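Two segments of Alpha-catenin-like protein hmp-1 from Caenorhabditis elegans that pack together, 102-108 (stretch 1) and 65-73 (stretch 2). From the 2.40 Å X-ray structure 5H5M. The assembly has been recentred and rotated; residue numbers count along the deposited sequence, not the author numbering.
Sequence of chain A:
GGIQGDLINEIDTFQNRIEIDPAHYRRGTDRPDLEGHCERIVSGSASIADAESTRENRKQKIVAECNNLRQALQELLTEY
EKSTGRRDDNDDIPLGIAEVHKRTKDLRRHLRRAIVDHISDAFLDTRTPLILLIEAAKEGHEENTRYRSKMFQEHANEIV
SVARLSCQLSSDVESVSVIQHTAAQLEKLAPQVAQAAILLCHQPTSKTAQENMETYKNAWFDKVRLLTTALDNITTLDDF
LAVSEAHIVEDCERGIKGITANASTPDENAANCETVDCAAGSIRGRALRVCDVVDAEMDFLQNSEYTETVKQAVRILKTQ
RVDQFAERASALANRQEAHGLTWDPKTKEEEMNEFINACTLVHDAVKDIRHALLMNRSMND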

# COMPACT_ATOMS: atom_id res chain seq x y z
N LYS A 102 -7.12 19.81 13.54
CA LYS A 102 -7.95 18.61 13.40
C LYS A 102 -8.16 18.25 11.92
O LYS A 102 -8.15 17.07 11.56
CB LYS A 102 -9.29 18.80 14.09
CG LYS A 102 -9.99 17.49 14.43
CD LYS A 102 -11.41 17.46 13.88
CE LYS A 102 -12.25 18.60 14.44
NZ LYS A 102 -13.63 18.57 13.90
N ARG A 103 -8.36 19.26 11.08
CA ARG A 103 -8.53 19.03 9.65
C ARG A 103 -7.22 18.57 9.03
O ARG A 103 -7.20 17.67 8.19
CB ARG A 103 -9.03 20.29 8.95
CG ARG A 103 -10.33 20.83 9.51
CD ARG A 103 -11.47 19.83 9.34
NE ARG A 103 -12.66 20.26 10.07
CZ ARG A 103 -13.85 19.67 9.98
NH1 ARG A 103 -14.01 18.61 9.18
NH2 ARG A 103 -14.88 20.13 10.68
N THR A 104 -6.12 19.20 9.44
CA THR A 104 -4.79 18.82 8.97
C THR A 104 -4.46 17.38 9.35
O THR A 104 -3.92 16.62 8.55
CB THR A 104 -3.71 19.76 9.53
OG1 THR A 104 -4.04 21.12 9.21
CG2 THR A 104 -2.36 19.43 8.92
N LYS A 105 -4.78 17.01 10.59
CA LYS A 105 -4.54 15.65 11.08
C LYS A 105 -5.29 14.61 10.25
O LYS A 105 -4.76 13.55 9.93
CB LYS A 105 -4.93 15.52 12.55
CG LYS A 105 -4.83 14.09 13.07
CD LYS A 105 -5.27 13.95 14.51
CE LYS A 105 -5.26 12.49 14.92
NZ LYS A 105 -5.63 12.28 16.35
N ASP A 106 -6.54 14.92 9.91
CA ASP A 106 -7.35 14.00 9.12
C ASP A 106 -6.84 13.92 7.68
O ASP A 106 -6.80 12.84 7.09
CB ASP A 106 -8.82 14.42 9.13
CG ASP A 106 -9.48 14.16 10.47
OD1 ASP A 106 -10.40 14.92 10.85
OD2 ASP A 106 -9.09 13.18 11.14
N LEU A 107 -6.45 15.07 7.13
CA LEU A 107 -5.95 15.11 5.76
C LEU A 107 -4.70 14.25 5.61
O LEU A 107 -4.56 13.51 4.64
CB LEU A 107 -5.65 16.55 5.34
CG LEU A 107 -5.07 16.69 3.93
CD1 LEU A 107 -6.02 16.14 2.88
CD2 LEU A 107 -4.73 18.14 3.63
N ARG A 108 -3.79 14.33 6.58
CA ARG A 108 -2.55 13.59 6.45
C ARG A 108 -2.78 12.09 6.64
O ARG A 108 -2.10 11.28 6.01
CB ARG A 108 -1.48 14.11 7.42
CG ARG A 108 -1.84 14.08 8.89
CD ARG A 108 -0.70 14.68 9.71
NE ARG A 108 0.53 13.90 9.56
CZ ARG A 108 1.75 14.42 9.60
NH1 ARG A 108 1.92 15.73 9.78
NH2 ARG A 108 2.81 13.64 9.46
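Stretch 2 (65-73) ECNNLRQAL

Stretch 2 is helical throughout, as is stretch 1, and both helices extend beyond the residues given. The two run nearly antiparallel, with a signed crossing angle of -161° and axes 9.0 Å apart at closest approach. In register, Leu-69 CA lies 5.5 Å from Arg-103 CA, and Glu-65 CA lies 5.7 Å from Leu-107 CA.

Lys-102 points sideways and makes no contact. Arg-103 points toward stretch 2, and its side chain extends across the helix, roughly at right angles to its axis. Its CB is 4.1 Å from Leu-69 CA, and its CG is 4.0 Å from Ala-72 CB. Its NH1 is 4.0 Å from Glu-65 OE2, too far for a salt bridge, although this oxygen lies at the edge of the guanidinium. Asn-68 ND2 is 3.4 Å from Arg-103 NH1, but both are donors and do not bond. Asn-68 ND2 instead gives a weak hydrogen bond to Glu-65 OE2 at 3.4 Å.

Thr-104 OG1 meets Leu-69 CD1 at 3.5 Å. Lys-105 points away. Asp-106 faces the acidic Glu-65, and water 1 joins them, donating to Asp-106 OD1 at 2.4 Å and to Glu-65 OE2 at 2.7 Å. Leu-107 makes the apolar contact: its CD1 is 3.9 Å from Cys-66 SG, and its CD2 is 3.9 Å from Leu-69 CD2. Arg-108 is out of reach. No direct hydrogen bond crosses the interface.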

# COMPACT_ATOMS: atom_id res chain seq x y z
N GLU A 65 -11.54 16.87 2.72
CA GLU A 65 -10.72 17.41 3.79
C GLU A 65 -9.90 18.61 3.35
O GLU A 65 -9.54 19.46 4.16
CB GLU A 65 -9.80 16.33 4.37
CG GLU A 65 -10.49 15.41 5.36
CD GLU A 65 -11.09 16.15 6.54
OE1 GLU A 65 -10.49 17.15 6.99
OE2 GLU A 65 -12.15 15.73 7.03
N CYS A 66 -9.59 18.68 2.05
CA CYS A 66 -8.91 19.86 1.52
C CYS A 66 -9.82 21.08 1.60
O CYS A 66 -9.37 22.17 1.95
CB CYS A 66 -8.46 19.62 0.08
SG CYS A 66 -7.02 18.56 -0.07
N ASN A 67 -11.09 20.88 1.26
CA ASN A 67 -12.07 21.95 1.34
C ASN A 67 -12.32 22.37 2.78
O ASN A 67 -12.51 23.55 3.06
CB ASN A 67 -13.38 21.53 0.67
CG ASN A 67 -13.23 21.29 -0.82
OD1 ASN A 67 -12.35 21.87 -1.46
ND2 ASN A 67 -14.09 20.45 -1.38
N ASN A 68 -12.32 21.40 3.68
CA ASN A 68 -12.49 21.68 5.10
C ASN A 68 -11.30 22.45 5.66
O ASN A 68 -11.46 23.36 6.48
CB ASN A 68 -12.69 20.39 5.89
CG ASN A 68 -13.95 19.64 5.49
OD1 ASN A 68 -14.89 20.22 4.94
ND2 ASN A 68 -13.99 18.34 5.76
N LEU A 69 -10.10 22.09 5.21
CA LEU A 69 -8.88 22.77 5.64
C LEU A 69 -8.87 24.23 5.18
O LEU A 69 -8.48 25.12 5.94
CB LEU A 69 -7.65 22.04 5.10
CG LEU A 69 -6.29 22.63 5.47
CD1 LEU A 69 -6.18 22.85 6.97
CD2 LEU A 69 -5.17 21.72 4.98
N ARG A 70 -9.31 24.48 3.95
CA ARG A 70 -9.42 25.84 3.43
C ARG A 70 -10.36 26.67 4.29
O ARG A 70 -10.03 27.78 4.71
CB ARG A 70 -9.91 25.85 1.99
CG ARG A 70 -8.84 25.56 0.95
CD ARG A 70 -9.44 25.49 -0.44
NE ARG A 70 -8.42 25.34 -1.47
CZ ARG A 70 -8.65 24.88 -2.69
NH1 ARG A 70 -9.88 24.51 -3.04
NH2 ARG A 70 -7.66 24.78 -3.57
N GLN A 71 -11.54 26.11 4.55
CA GLN A 71 -12.57 26.77 5.35
C GLN A 71 -12.08 27.05 6.76
O GLN A 71 -12.25 28.16 7.29
CB GLN A 71 -13.84 25.93 5.39
CG GLN A 71 -14.96 26.52 6.22
CD GLN A 71 -16.10 25.54 6.42
OE1 GLN A 71 -16.12 24.45 5.84
NE2 GLN A 71 -17.06 25.91 7.26
N ALA A 72 -11.45 26.05 7.38
CA ALA A 72 -10.93 26.18 8.73
C ALA A 72 -9.86 27.27 8.81
O ALA A 72 -9.76 27.97 9.81
CB ALA A 72 -10.37 24.85 9.23
N LEU A 73 -9.07 27.41 7.75
CA LEU A 73 -8.02 28.42 7.74
C LEU A 73 -8.62 29.81 7.63
O LEU A 73 -8.17 30.74 8.30
CB LEU A 73 -7.04 28.19 6.58
CG LEU A 73 -5.96 29.28 6.49
CD1 LEU A 73 -5.12 29.32 7.76
CD2 LEU A 73 -5.08 29.10 5.26
O HOH W 1 -12.19 16.12 9.70